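Local coordinates for protein putative methyltransferase from antibiotic biosynthesis pathway (Anabaena variabilis ATCC 29413, PDB 3EGE) that probably transfers methyl groups from S-adenosylmethionine to an unidentified acceptor, as a putative methyltransferase of an antibiotic biosynthesis pathway, at residues P18-L30 and G46-F58. Residues are numbered along the deposited sequence; the frame is centred on the assembly and turned at random.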
loop_
_atom_site.group_PDB
_atom_site.type_symbol
_atom_site.label_atom_id
_atom_site.label_comp_id
_atom_site.label_asym_id
_atom_site.label_seq_id
_atom_site.Cartn_x
_atom_site.Cartn_y
_atom_site.Cartn_z
ATOM N N PRO A 18 -2.615 3.294 -10.202
ATOM C CA PRO A 18 -2.132 1.918 -9.922
ATOM C C PRO A 18 -1.099 1.445 -10.941
ATOM O O PRO A 18 -1.267 1.680 -12.133
ATOM C CB PRO A 18 -3.416 1.060 -9.962
ATOM C CG PRO A 18 -4.531 2.003 -9.738
ATOM C CD PRO A 18 -4.087 3.326 -10.342
ATOM N N ASP A 19 -0.016 0.845 -10.453
ATOM C CA ASP A 19 1.083 0.407 -11.298
ATOM C C ASP A 19 0.870 -1.047 -11.664
ATOM O O ASP A 19 0.561 -1.858 -10.785
ATOM C CB ASP A 19 2.411 0.616 -10.581
ATOM C CG ASP A 19 3.585 0.481 -11.515
ATOM O OD1 ASP A 19 3.931 -0.661 -11.865
ATOM O OD2 ASP A 19 4.143 1.534 -11.889
ATOM N N ILE A 20 1.063 -1.360 -12.955
ATOM C CA ILE A 20 0.819 -2.703 -13.519
ATOM C C ILE A 20 1.699 -3.802 -12.895
ATOM O O ILE A 20 1.315 -4.972 -12.884
ATOM C CB ILE A 20 0.963 -2.713 -15.080
ATOM C CG1 ILE A 20 0.245 -3.935 -15.700
ATOM C CG2 ILE A 20 2.448 -2.621 -15.514
ATOM C CD1 ILE A 20 0.363 -4.027 -17.271
ATOM N N ARG A 21 2.879 -3.423 -12.401
ATOM C CA ARG A 21 3.779 -4.365 -11.718
ATOM C C ARG A 21 3.246 -4.785 -10.357
ATOM O O ARG A 21 3.420 -5.935 -9.954
ATOM C CB ARG A 21 5.182 -3.795 -11.621
ATOM C CG ARG A 21 5.825 -3.754 -12.979
ATOM C CD ARG A 21 6.992 -2.871 -13.021
ATOM N NE ARG A 21 6.636 -1.461 -12.824
ATOM C CZ ARG A 21 7.489 -0.452 -12.971
ATOM N NH1 ARG A 21 8.726 -0.665 -13.406
ATOM N NH2 ARG A 21 7.086 0.785 -12.748
ATOM N N ILE A 22 2.587 -3.855 -9.667
ATOM C CA ILE A 22 1.925 -4.169 -8.408
ATOM C C ILE A 22 0.704 -5.067 -8.713
ATOM O O ILE A 22 0.538 -6.100 -8.062
ATOM C CB ILE A 22 1.556 -2.916 -7.611
ATOM C CG1 ILE A 22 2.843 -2.146 -7.254
ATOM C CG2 ILE A 22 0.796 -3.313 -6.342
ATOM C CD1 ILE A 22 2.632 -0.907 -6.408
ATOM N N VAL A 23 -0.087 -4.713 -9.734
ATOM C CA VAL A 23 -1.270 -5.512 -10.131
ATOM C C VAL A 23 -0.867 -6.937 -10.524
ATOM O O VAL A 23 -1.496 -7.882 -10.067
ATOM C CB VAL A 23 -2.073 -4.861 -11.307
ATOM C CG1 VAL A 23 -3.225 -5.758 -11.742
ATOM C CG2 VAL A 23 -2.557 -3.458 -10.924
ATOM N N ASN A 24 0.162 -7.073 -11.368
ATOM C CA ASN A 24 0.694 -8.392 -11.775
ATOM C C ASN A 24 1.170 -9.226 -10.563
ATOM O O ASN A 24 0.927 -10.434 -10.511
ATOM C CB ASN A 24 1.846 -8.262 -12.801
ATOM C CG ASN A 24 1.399 -7.702 -14.169
ATOM O OD1 ASN A 24 0.229 -7.694 -14.511
ATOM N ND2 ASN A 24 2.360 -7.216 -14.938
ATOM N N ALA A 25 1.816 -8.558 -9.603
ATOM C CA ALA A 25 2.262 -9.172 -8.337
ATOM C C ALA A 25 1.065 -9.717 -7.542
ATOM O O ALA A 25 1.086 -10.871 -7.111
ATOM C CB ALA A 25 3.056 -8.148 -7.481
ATOM N N ILE A 26 0.030 -8.891 -7.378
ATOM C CA ILE A 26 -1.221 -9.284 -6.671
ATOM C C ILE A 26 -1.919 -10.441 -7.409
ATOM O O ILE A 26 -2.301 -11.439 -6.788
ATOM C CB ILE A 26 -2.207 -8.105 -6.539
ATOM C CG1 ILE A 26 -1.610 -6.965 -5.685
ATOM C CG2 ILE A 26 -3.536 -8.550 -5.890
ATOM C CD1 ILE A 26 -2.309 -5.615 -5.931
ATOM N N ILE A 27 -2.057 -10.309 -8.729
ATOM C CA ILE A 27 -2.661 -11.347 -9.564
ATOM C C ILE A 27 -1.919 -12.681 -9.430
ATOM O O ILE A 27 -2.565 -13.726 -9.314
ATOM C CB ILE A 27 -2.765 -10.906 -11.071
ATOM C CG1 ILE A 27 -3.812 -9.794 -11.237
ATOM C CG2 ILE A 27 -3.140 -12.083 -12.009
ATOM C CD1 ILE A 27 -5.276 -10.206 -11.021
ATOM N N ASN A 28 -0.579 -12.641 -9.426
ATOM C CA ASN A 28 0.231 -13.867 -9.312
ATOM C C ASN A 28 0.073 -14.549 -7.947
ATOM O O ASN A 28 -0.101 -15.771 -7.885
ATOM C CB ASN A 28 1.693 -13.614 -9.708
ATOM C CG ASN A 28 1.842 -13.243 -11.201
ATOM O OD1 ASN A 28 1.142 -13.779 -12.073
ATOM N ND2 ASN A 28 2.759 -12.326 -11.490
ATOM N N LEU A 29 0.070 -13.755 -6.874
ATOM C CA LEU A 29 -0.160 -14.292 -5.522
ATOM C C LEU A 29 -1.586 -14.858 -5.304
ATOM O O LEU A 29 -1.771 -15.799 -4.527
ATOM C CB LEU A 29 0.167 -13.243 -4.449
ATOM C CG LEU A 29 1.660 -12.917 -4.296
ATOM C CD1 LEU A 29 1.863 -11.783 -3.297
ATOM C CD2 LEU A 29 2.484 -14.180 -3.901
ATOM N N LEU A 30 -2.574 -14.263 -5.974
ATOM C CA LEU A 30 -3.971 -14.699 -5.882
ATOM C C LEU A 30 -4.167 -16.017 -6.587
ATOM O O LEU A 30 -4.907 -16.875 -6.096
ATOM C CB LEU A 30 -4.935 -13.654 -6.472
ATOM C CG LEU A 30 -5.231 -12.402 -5.643
ATOM C CD1 LEU A 30 -6.022 -11.428 -6.502
ATOM C CD2 LEU A 30 -5.988 -12.706 -4.325
ATOM N N GLY A 46 -10.133 2.926 -4.581
ATOM C CA GLY A 46 -10.600 1.856 -5.476
ATOM C C GLY A 46 -9.815 1.687 -6.760
ATOM O O GLY A 46 -10.263 0.965 -7.656
ATOM N N GLY A 47 -8.651 2.341 -6.867
ATOM C CA GLY A 47 -7.793 2.216 -8.040
ATOM C C GLY A 47 -7.400 0.775 -8.297
ATOM O O GLY A 47 -7.566 0.294 -9.418
ATOM N N TYR A 48 -6.898 0.091 -7.266
ATOM C CA TYR A 48 -6.535 -1.343 -7.372
ATOM C C TYR A 48 -7.753 -2.285 -7.557
ATOM O O TYR A 48 -7.650 -3.306 -8.275
ATOM C CB TYR A 48 -5.601 -1.783 -6.236
ATOM C CG TYR A 48 -4.195 -1.287 -6.503
ATOM C CD1 TYR A 48 -3.321 -2.012 -7.350
ATOM C CD2 TYR A 48 -3.748 -0.062 -5.979
ATOM C CE1 TYR A 48 -2.005 -1.523 -7.644
ATOM C CE2 TYR A 48 -2.460 0.431 -6.267
ATOM C CZ TYR A 48 -1.589 -0.308 -7.093
ATOM O OH TYR A 48 -0.332 0.160 -7.373
ATOM N N SER A 49 -8.883 -1.906 -6.944
ATOM C CA SER A 49 -10.166 -2.607 -7.093
ATOM C C SER A 49 -10.568 -2.652 -8.564
ATOM O O SER A 49 -10.855 -3.734 -9.103
ATOM C CB SER A 49 -11.278 -1.927 -6.263
ATOM O OG SER A 49 -10.852 -1.661 -4.925
ATOM N N VAL A 50 -10.529 -1.486 -9.215
ATOM C CA VAL A 50 -10.856 -1.370 -10.657
ATOM C C VAL A 50 -9.806 -2.043 -11.531
ATOM O O VAL A 50 -10.150 -2.741 -12.485
ATOM C CB VAL A 50 -11.050 0.126 -11.103
ATOM C CG1 VAL A 50 -11.222 0.241 -12.648
ATOM C CG2 VAL A 50 -12.250 0.749 -10.352
ATOM N N ALA A 51 -8.536 -1.820 -11.195
ATOM C CA ALA A 51 -7.399 -2.423 -11.898
ATOM C C ALA A 51 -7.491 -3.970 -11.897
ATOM O O ALA A 51 -7.321 -4.607 -12.940
ATOM C CB ALA A 51 -6.055 -1.923 -11.277
ATOM N N LEU A 52 -7.797 -4.548 -10.736
ATOM C CA LEU A 52 -8.006 -6.011 -10.609
ATOM C C LEU A 52 -9.305 -6.472 -11.235
ATOM O O LEU A 52 -9.338 -7.568 -11.789
ATOM C CB LEU A 52 -7.937 -6.463 -9.148
ATOM C CG LEU A 52 -6.519 -6.359 -8.563
ATOM C CD1 LEU A 52 -6.591 -6.182 -7.077
ATOM C CD2 LEU A 52 -5.670 -7.578 -8.959
ATOM N N ALA A 53 -10.363 -5.650 -11.164
ATOM C CA ALA A 53 -11.632 -5.958 -11.853
ATOM C C ALA A 53 -11.365 -6.081 -13.358
ATOM O O ALA A 53 -11.811 -7.027 -13.991
ATOM C CB ALA A 53 -12.732 -4.896 -11.575
ATOM N N ASN A 54 -10.575 -5.148 -13.896
ATOM C CA ASN A 54 -10.157 -5.173 -15.304
ATOM C C ASN A 54 -9.294 -6.355 -15.709
ATOM O O ASN A 54 -9.114 -6.559 -16.906
ATOM C CB ASN A 54 -9.489 -3.843 -15.703
ATOM C CG ASN A 54 -10.483 -2.685 -15.782
ATOM O OD1 ASN A 54 -11.655 -2.882 -16.074
ATOM N ND2 ASN A 54 -10.008 -1.481 -15.555
ATOM N N GLN A 55 -8.761 -7.119 -14.740
ATOM C CA GLN A 55 -8.050 -8.382 -15.028
ATOM C C GLN A 55 -8.989 -9.582 -15.155
ATOM O O GLN A 55 -8.507 -10.670 -15.364
ATOM C CB GLN A 55 -7.011 -8.701 -13.944
ATOM C CG GLN A 55 -5.859 -7.697 -13.818
ATOM C CD GLN A 55 -4.934 -7.664 -15.023
ATOM O OE1 GLN A 55 -4.597 -6.591 -15.507
ATOM N NE2 GLN A 55 -4.544 -8.830 -15.526
ATOM N N GLY A 56 -10.303 -9.401 -15.023
ATOM C CA GLY A 56 -11.276 -10.484 -15.090
ATOM C C GLY A 56 -11.668 -11.056 -13.735
ATOM O O GLY A 56 -11.840 -12.274 -13.601
ATOM N N LEU A 57 -11.811 -10.184 -12.737
ATOM C CA LEU A 57 -12.258 -10.560 -11.396
ATOM C C LEU A 57 -13.459 -9.725 -10.969
ATOM O O LEU A 57 -13.629 -8.603 -11.448
ATOM C CB LEU A 57 -11.138 -10.338 -10.387
ATOM C CG LEU A 57 -9.928 -11.268 -10.478
ATOM C CD1 LEU A 57 -8.780 -10.730 -9.644
ATOM C CD2 LEU A 57 -10.317 -12.717 -10.075
ATOM N N PHE A 58 -14.313 -10.295 -10.116
ATOM C CA PHE A 58 -15.383 -9.529 -9.461
ATOM C C PHE A 58 -14.746 -9.081 -8.141
ATOM O O PHE A 58 -14.039 -9.875 -7.506
ATOM C CB PHE A 58 -16.649 -10.348 -9.263
ATOM C CG PHE A 58 -17.313 -10.729 -10.548
ATOM C CD1 PHE A 58 -18.247 -9.872 -11.147
ATOM C CD2 PHE A 58 -16.998 -11.944 -11.180
ATOM C CE1 PHE A 58 -18.873 -10.225 -12.357
ATOM C CE2 PHE A 58 -17.615 -12.304 -12.392
ATOM C CZ PHE A 58 -18.558 -11.442 -12.979
#
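Pro-18 sets its CB over one face of the Tyr-48 ring, 3.7 Å from the centroid and nearly along the ring normal, a CH-pi contact. CG of the same proline abuts the backbone of Gly-47, 3.4 Å from its C, where the absence of a side chain lets the two chains close up. The phenol reaches to the residue that caps helix 20-30, and its OH accepts a nearly straight hydrogen bond from Asp-19 N (3.2 Å, 166°); the same oxygen is also hydrogen-bonded to Asp-186, so both bonds fix the ring's outer end. The Ile-22 side chain lies transverse to that of Tyr-48, CG2 3.6 Å from Tyr-48 CE1. Val-23 CG2 wedges between Tyr-48 CE1 and Ala-51 CB, 3.8 Å from each. Asp-19 OD1 takes both Arg-21 N, capping the helix, and Arg-21 NE; OD2 takes Arg-21 NH2 and Ser-185 N, while Arg-21 NH1 bridges to Asp-183. The two helices, inclined at 65°, pack side by side on the central sheet of a Rossmann-like methyltransferase fold; Gly-47 belongs to a glycine-rich strand-turn-helix segment resembling the cofactor-binding loop of such enzymes. Toward the sheet, Ile-26 and Leu-52 meet through CG2 and CD2 and both rest on Ile-99 of strand 97-101. A bent second torsion (chi2 -69°) turns Ile-27 CD1 to within 3.4 Å of Leu-52 CD2, the side chains running antiparallel alongside each other. The outer side is looser: exposed Gln-55 lays CB and CG against Ile-27, while CG and the start of its amide skirt Val-23 CG1.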